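Local coordinates for putative major capsid protein (Cafeteriavirus-dependent mavirus, PDB 6G44), which probably builds the icosahedral shell of the virophage, its double jelly-roll subunits associating in threes as capsomers, at residues F79-I83 against M241-A245; A110-M114 against L206-T211; N330-M334 against V440-A444. All coordinates share one frame. Residue numbers count along the deposited sequence, not the author numbering.

Contact 1: F79-I83 against M241-A245; sequences FTAEI and MIGIA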
loop_
_atom_site.group_PDB
_atom_site.type_symbol
_atom_site.label_atom_id
_atom_site.label_comp_id
_atom_site.label_asym_id
_atom_site.label_seq_id
_atom_site.Cartn_x
_atom_site.Cartn_y
_atom_site.Cartn_z
ATOM N N PHE C 79 12.854 -28.774 -6.274
ATOM C CA PHE C 79 12.686 -30.103 -5.703
ATOM C C PHE C 79 11.275 -30.567 -5.920
ATOM O O PHE C 79 10.391 -29.785 -6.308
ATOM C CB PHE C 79 12.999 -30.079 -4.209
ATOM C CG PHE C 79 12.167 -29.072 -3.430
ATOM C CD1 PHE C 79 10.922 -29.420 -2.918
ATOM C CD2 PHE C 79 12.619 -27.764 -3.266
ATOM C CE1 PHE C 79 10.154 -28.489 -2.218
ATOM C CE2 PHE C 79 11.856 -26.825 -2.574
ATOM C CZ PHE C 79 10.628 -27.199 -2.060
ATOM N N THR C 80 11.052 -31.846 -5.634
ATOM C CA THR C 80 9.731 -32.432 -5.611
ATOM C C THR C 80 9.415 -32.823 -4.175
ATOM O O THR C 80 10.244 -33.429 -3.509
ATOM C CB THR C 80 9.644 -33.671 -6.534
ATOM O OG1 THR C 80 9.917 -33.280 -7.883
ATOM C CG2 THR C 80 8.281 -34.329 -6.451
ATOM N N ALA C 81 8.248 -32.424 -3.675
ATOM C CA ALA C 81 7.736 -32.836 -2.373
ATOM C C ALA C 81 6.602 -33.812 -2.565
ATOM O O ALA C 81 5.658 -33.526 -3.309
ATOM C CB ALA C 81 7.244 -31.630 -1.592
ATOM N N GLU C 82 6.687 -34.957 -1.875
ATOM C CA GLU C 82 5.584 -35.909 -1.823
ATOM C C GLU C 82 4.949 -35.839 -0.453
ATOM O O GLU C 82 5.622 -36.049 0.541
ATOM C CB GLU C 82 6.063 -37.345 -2.092
ATOM C CG GLU C 82 4.897 -38.333 -2.110
ATOM C CD GLU C 82 5.283 -39.753 -2.506
ATOM O OE1 GLU C 82 4.356 -40.550 -2.728
ATOM O OE2 GLU C 82 6.476 -40.077 -2.572
ATOM N N ILE C 83 3.658 -35.510 -0.414
ATOM C CA ILE C 83 2.913 -35.380 0.833
ATOM C C ILE C 83 1.979 -36.572 0.946
ATOM O O ILE C 83 1.135 -36.779 0.067
ATOM C CB ILE C 83 2.060 -34.081 0.869
ATOM C CG1 ILE C 83 2.971 -32.876 0.634
ATOM C CG2 ILE C 83 1.285 -34.034 2.167
ATOM C CD1 ILE C 83 2.225 -31.580 0.369
ATOM N N MET C 241 10.383 -25.981 4.934
ATOM C CA MET C 241 9.877 -25.421 3.662
ATOM C C MET C 241 8.376 -25.509 3.452
ATOM O O MET C 241 7.821 -24.614 2.858
ATOM C CB MET C 241 10.558 -26.089 2.456
ATOM C CG MET C 241 12.053 -25.924 2.447
ATOM S SD MET C 241 12.806 -26.415 0.898
ATOM C CE MET C 241 12.369 -28.136 0.836
ATOM N N ILE C 242 7.740 -26.623 3.819
ATOM C CA ILE C 242 6.413 -26.970 3.384
ATOM C C ILE C 242 5.349 -26.557 4.393
ATOM O O ILE C 242 5.445 -26.828 5.575
ATOM C CB ILE C 242 6.334 -28.506 3.116
ATOM C CG1 ILE C 242 7.410 -28.917 2.088
ATOM C CG2 ILE C 242 4.934 -28.936 2.683
ATOM C CD1 ILE C 242 7.194 -28.386 0.678
ATOM N N GLY C 243 4.344 -25.861 3.884
ATOM C CA GLY C 243 3.152 -25.537 4.645
ATOM C C GLY C 243 1.901 -26.250 4.204
ATOM O O GLY C 243 1.624 -26.355 3.003
ATOM N N ILE C 244 1.143 -26.756 5.192
ATOM C CA ILE C 244 -0.115 -27.473 4.964
ATOM C C ILE C 244 -1.137 -26.888 5.921
ATOM O O ILE C 244 -0.902 -26.844 7.121
ATOM C CB ILE C 244 0.022 -29.011 5.176
ATOM C CG1 ILE C 244 1.132 -29.576 4.274
ATOM C CG2 ILE C 244 -1.307 -29.668 4.875
ATOM C CD1 ILE C 244 1.499 -31.021 4.550
ATOM N N ALA C 245 -2.253 -26.409 5.369
ATOM C CA ALA C 245 -3.349 -25.873 6.172
ATOM C C ALA C 245 -3.810 -26.876 7.233
ATOM O O ALA C 245 -3.814 -28.097 7.015
ATOM C CB ALA C 245 -4.513 -25.476 5.303
#
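Phe-79 adopts a p rotamer that sends its ring from strand 74-84 across to the end of the short helix 238-241. There Met-241, with chi1 m, chi2 t and chi3 m, folds its thioether back against the ring. Met-241 CE stands 3.7 Å from the Phe-79 ring centroid and 19° off the ring normal, a CH-pi contact over the face, while Met-241 SD lies 4.3 Å from the same centroid in an oblique Met-aromatic contact. Ile-242 takes chi1 m and chi2 m, which puts its CD1 at the ring edge, 4.1 Å from Phe-79 CE1, and 4.0 Å from Ala-81 CB. The two strands run roughly parallel at 33°, but their axes approach only to 10.3 Å, so they belong to separate layers: 79-83 to the large antiparallel sheet of the N-terminal jelly roll, between strands 195-205 and 258-273, and 242-244 to a two-stranded sheet with 96-98. Ile-83 and Ile-244 both use the m,t rotamer and extend across the gap, with Ile-83 CG2 3.8 Å from Ile-244 CD1. Ile-83 CD1 also reaches Ile-242 CG2 at 4.4 Å. Leu-98 and Ile-96 continue this apolar layer beside Ile-242 and Ile-244.

Contact 2: A110-M114 against L206-T211; sequences AVINM and LVANPT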
loop_
_atom_site.group_PDB
_atom_site.type_symbol
_atom_site.label_atom_id
_atom_site.label_comp_id
_atom_site.label_asym_id
_atom_site.label_seq_id
_atom_site.Cartn_x
_atom_site.Cartn_y
_atom_site.Cartn_z
ATOM N N ALA C 110 25.669 -20.459 7.747
ATOM C CA ALA C 110 26.339 -20.215 6.484
ATOM C C ALA C 110 27.700 -19.606 6.758
ATOM O O ALA C 110 27.882 -18.821 7.709
ATOM C CB ALA C 110 25.489 -19.286 5.627
ATOM N N VAL C 111 28.668 -19.988 5.924
ATOM C CA VAL C 111 29.979 -19.379 5.936
ATOM C C VAL C 111 30.274 -18.857 4.541
ATOM O O VAL C 111 30.206 -19.598 3.564
ATOM C CB VAL C 111 31.090 -20.358 6.377
ATOM C CG1 VAL C 111 32.433 -19.656 6.364
ATOM C CG2 VAL C 111 30.777 -20.907 7.760
ATOM N N ILE C 112 30.566 -17.564 4.451
ATOM C CA ILE C 112 30.990 -16.958 3.199
ATOM C C ILE C 112 32.468 -16.587 3.311
ATOM O O ILE C 112 32.888 -16.024 4.312
ATOM C CB ILE C 112 30.105 -15.745 2.826
ATOM C CG1 ILE C 112 28.664 -16.228 2.603
ATOM C CG2 ILE C 112 30.664 -15.046 1.574
ATOM C CD1 ILE C 112 27.658 -15.132 2.253
ATOM N N ASN C 113 33.238 -16.972 2.294
ATOM C CA ASN C 113 34.654 -16.631 2.175
ATOM C C ASN C 113 34.823 -15.672 1.010
ATOM O O ASN C 113 34.492 -16.008 -0.138
ATOM C CB ASN C 113 35.455 -17.918 1.966
ATOM C CG ASN C 113 36.956 -17.690 1.899
ATOM O OD1 ASN C 113 37.429 -16.692 1.379
ATOM N ND2 ASN C 113 37.713 -18.668 2.390
ATOM N N MET C 114 35.288 -14.477 1.306
ATOM C CA MET C 114 35.730 -13.522 0.291
ATOM C C MET C 114 37.230 -13.273 0.473
ATOM O O MET C 114 37.654 -12.706 1.476
ATOM C CB MET C 114 34.926 -12.227 0.385
ATOM C CG MET C 114 33.462 -12.436 0.036
ATOM S SD MET C 114 32.615 -10.828 0.011
ATOM C CE MET C 114 30.979 -11.348 -0.550
ATOM N N LEU C 206 19.964 -14.770 -0.433
ATOM C CA LEU C 206 20.602 -15.311 0.766
ATOM C C LEU C 206 20.786 -14.233 1.821
ATOM O O LEU C 206 21.385 -13.196 1.514
ATOM C CB LEU C 206 21.973 -15.880 0.400
ATOM C CG LEU C 206 22.798 -16.473 1.541
ATOM C CD1 LEU C 206 22.088 -17.576 2.290
ATOM C CD2 LEU C 206 24.127 -16.986 0.977
ATOM N N VAL C 207 20.323 -14.495 3.060
ATOM C CA VAL C 207 20.483 -13.591 4.194
ATOM C C VAL C 207 21.633 -14.099 5.051
ATOM O O VAL C 207 21.457 -14.918 5.964
ATOM C CB VAL C 207 19.168 -13.506 4.992
ATOM C CG1 VAL C 207 19.292 -12.628 6.223
ATOM C CG2 VAL C 207 18.071 -12.998 4.066
ATOM N N ALA C 208 22.834 -13.652 4.703
ATOM C CA ALA C 208 24.075 -14.124 5.367
ATOM C C ALA C 208 25.140 -13.080 5.209
ATOM O O ALA C 208 25.410 -12.672 4.087
ATOM C CB ALA C 208 24.527 -15.446 4.769
ATOM N N ASN C 209 25.776 -12.662 6.297
ATOM C CA ASN C 209 26.838 -11.644 6.174
ATOM C C ASN C 209 27.914 -12.088 5.143
ATOM O O ASN C 209 28.293 -13.268 5.153
ATOM C CB ASN C 209 27.502 -11.396 7.522
ATOM C CG ASN C 209 26.556 -10.792 8.562
ATOM O OD1 ASN C 209 25.463 -11.324 8.803
ATOM N ND2 ASN C 209 26.977 -9.704 9.190
ATOM N N PRO C 210 28.376 -11.213 4.243
ATOM C CA PRO C 210 28.105 -9.773 4.144
ATOM C C PRO C 210 27.080 -9.391 3.066
ATOM O O PRO C 210 27.119 -8.247 2.570
ATOM C CB PRO C 210 29.478 -9.233 3.757
ATOM C CG PRO C 210 29.963 -10.288 2.801
ATOM C CD PRO C 210 29.469 -11.603 3.330
ATOM N N THR C 211 26.154 -10.278 2.718
ATOM C CA THR C 211 25.231 -9.973 1.619
ATOM C C THR C 211 24.384 -8.765 1.955
ATOM O O THR C 211 24.071 -8.469 3.104
ATOM C CB THR C 211 24.304 -11.135 1.211
ATOM O OG1 THR C 211 23.333 -11.369 2.233
ATOM C CG2 THR C 211 25.082 -12.414 0.869
#
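Ala-110 opens the strand with its methyl directed at the loop that follows strand 195-205, and Ala-110 CB meets Ala-208 CB at 4.1 Å. Val-111 points away, leaving the next inward position, Ile-112, as the centre of the contact. In its m,t rotamer Ile-112 extends CD1 into the curve of the loop, where it lies 4.2 Å from Leu-206 CD2, 4.0 Å from Ala-208 CB, 4.0 Å from Thr-211 CG2 and 3.5 Å from Asn-209 O. The other branch, Ile-112 CG2, rests 4.0 Å from Pro-210 CD. Asn-113 turns outward again, and Met-114 finishes the row by laying its CE 3.7 Å from Pro-210 CG. The loop's curvature comes from a cis peptide before Pro-210 and from the backbone hydrogen bond from Thr-211 N to Ala-208 O, 2.9 Å long. Strand 110-114 pairs with 117-121 and 222-235 in the N-terminal jelly-roll sheet, so the loop is packed on the inward side of that sheet, and Asn-209 ND2 hydrogen-bonds to Pro-291 O on strand 286-305. Between the two segments the contact is purely van der Waals, while the loop's hydrogen bonds, such as these two, are made within it or with other parts of the chain; the fit therefore depends on the shape of the loop, with a single isoleucine filling its concavity.

Contact 3: N330-M334 against V440-A444; sequences NVPSM and VMANA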
loop_
_atom_site.group_PDB
_atom_site.type_symbol
_atom_site.label_atom_id
_atom_site.label_comp_id
_atom_site.label_asym_id
_atom_site.label_seq_id
_atom_site.Cartn_x
_atom_site.Cartn_y
_atom_site.Cartn_z
ATOM N N ASN C 330 30.242 -3.960 24.843
ATOM C CA ASN C 330 29.901 -2.723 24.153
ATOM C C ASN C 330 28.360 -2.699 24.075
ATOM O O ASN C 330 27.726 -3.708 24.386
ATOM C CB ASN C 330 30.570 -2.689 22.775
ATOM C CG ASN C 330 30.218 -3.889 21.935
ATOM O OD1 ASN C 330 29.084 -3.998 21.452
ATOM N ND2 ASN C 330 31.173 -4.812 21.765
ATOM N N VAL C 331 27.808 -1.578 23.641
ATOM C CA VAL C 331 26.355 -1.345 23.697
ATOM C C VAL C 331 25.746 -1.539 22.294
ATOM O O VAL C 331 26.039 -0.754 21.398
ATOM C CB VAL C 331 26.057 0.061 24.234
ATOM C CG1 VAL C 331 24.547 0.288 24.333
ATOM C CG2 VAL C 331 26.710 0.275 25.604
ATOM N N PRO C 332 24.939 -2.613 22.098
ATOM C CA PRO C 332 24.290 -2.774 20.784
ATOM C C PRO C 332 23.284 -1.693 20.429
ATOM O O PRO C 332 22.741 -1.014 21.290
ATOM C CB PRO C 332 23.569 -4.115 20.898
ATOM C CG PRO C 332 24.309 -4.858 21.973
ATOM C CD PRO C 332 24.707 -3.793 22.945
ATOM N N SER C 333 23.020 -1.606 19.143
ATOM C CA SER C 333 22.027 -0.702 18.585
ATOM C C SER C 333 20.605 -1.102 18.923
ATOM O O SER C 333 19.749 -0.217 19.166
ATOM C CB SER C 333 22.178 -0.678 17.066
ATOM O OG SER C 333 21.166 0.107 16.451
ATOM N N MET C 334 20.336 -2.400 18.933
ATOM C CA MET C 334 18.974 -2.860 19.173
ATOM C C MET C 334 18.993 -4.244 19.795
ATOM O O MET C 334 19.935 -5.012 19.608
ATOM C CB MET C 334 18.152 -2.867 17.868
ATOM C CG MET C 334 16.635 -3.041 18.073
ATOM S SD MET C 334 15.643 -2.984 16.544
ATOM C CE MET C 334 15.781 -1.277 16.080
ATOM N N VAL C 440 25.477 4.969 28.300
ATOM C CA VAL C 440 24.986 3.766 27.636
ATOM C C VAL C 440 24.239 4.193 26.374
ATOM O O VAL C 440 23.039 4.500 26.400
ATOM C CB VAL C 440 24.108 2.899 28.561
ATOM C CG1 VAL C 440 23.652 1.653 27.837
ATOM C CG2 VAL C 440 24.872 2.505 29.808
ATOM N N MET C 441 24.995 4.253 25.286
ATOM C CA MET C 441 24.549 4.712 23.975
ATOM C C MET C 441 24.932 3.657 22.938
ATOM O O MET C 441 25.973 3.021 23.063
ATOM C CB MET C 441 25.260 6.009 23.612
ATOM C CG MET C 441 24.961 7.167 24.548
ATOM S SD MET C 441 25.836 8.674 24.147
ATOM C CE MET C 441 24.981 9.185 22.669
ATOM N N ALA C 442 24.118 3.502 21.893
ATOM C CA ALA C 442 24.420 2.587 20.810
ATOM C C ALA C 442 25.818 2.866 20.275
ATOM O O ALA C 442 26.172 4.024 20.012
ATOM C CB ALA C 442 23.399 2.736 19.698
ATOM N N ASN C 443 26.607 1.801 20.146
ATOM C CA ASN C 443 27.993 1.843 19.615
ATOM C C ASN C 443 29.031 2.331 20.624
ATOM O O ASN C 443 30.204 2.491 20.283
ATOM C CB ASN C 443 28.085 2.636 18.301
ATOM C CG ASN C 443 27.278 1.998 17.207
ATOM O OD1 ASN C 443 27.209 0.786 17.145
ATOM N ND2 ASN C 443 26.621 2.809 16.365
ATOM N N ALA C 444 28.645 2.531 21.871
ATOM C CA ALA C 444 29.643 2.883 22.894
ATOM C C ALA C 444 30.468 1.654 23.238
ATOM O O ALA C 444 29.931 0.563 23.435
ATOM C CB ALA C 444 28.972 3.394 24.144
#
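Two backbone hydrogen bonds tie these loops together at Val-331. Its amide donates to the carbonyl of Ala-444 (Val-331 N to Ala-444 O, 3.0 Å, 152°), and its carbonyl accepts from the amide of Asn-443 (Asn-443 N to Val-331 O, 2.9 Å, 160°), so both polar backbone groups of one buried residue are satisfied by the same partner loop. That loop is shaped by a type II beta turn from Met-441 to Ala-444, closed by Ala-444 N to Met-441 O at 3.0 Å, with Asn-443 at the positive phi of 79° expected for its third position. Around this polar core, Val-331 CG1 touches Val-440 CG1 at 3.9 Å and Val-331 CG2 lies 4.1 Å from Ala-444 CB. The polar side chains are engaged elsewhere: Asn-330 OD1 with Arg-476 NE, Asn-443 ND2 with Asp-477 OD2, and Ser-333 OG with the C-terminal carboxylate of Gly-520. Ala-442 O accepts from Ser-33 OG of the second subunit. Ser-333 and Met-334 form a classic beta bulge opposite Ile-475, where the 330-334 loop enters strand 334-341 beside strand 464-482, while helix 497-501 packs on Met-441 and Ala-444.

All three contacts are buried, but they serve different parts of the double jelly roll. Contacts 1 and 2 both reach the large sheet of the N-terminal half, and contact 2 falls within the chain span that contact 1 brings together; their centres are 27 Å apart and they do not touch. Each packs apolar side chains from a sheet strand against a second layer, a short strand in one and an irregular loop in the other. Contact 3, in the C-terminal half and across the chain's centre from contact 1, joins two loops chiefly through main-chain hydrogen bonds. Of the three, it alone is touched by the neighbouring subunits of the trimer.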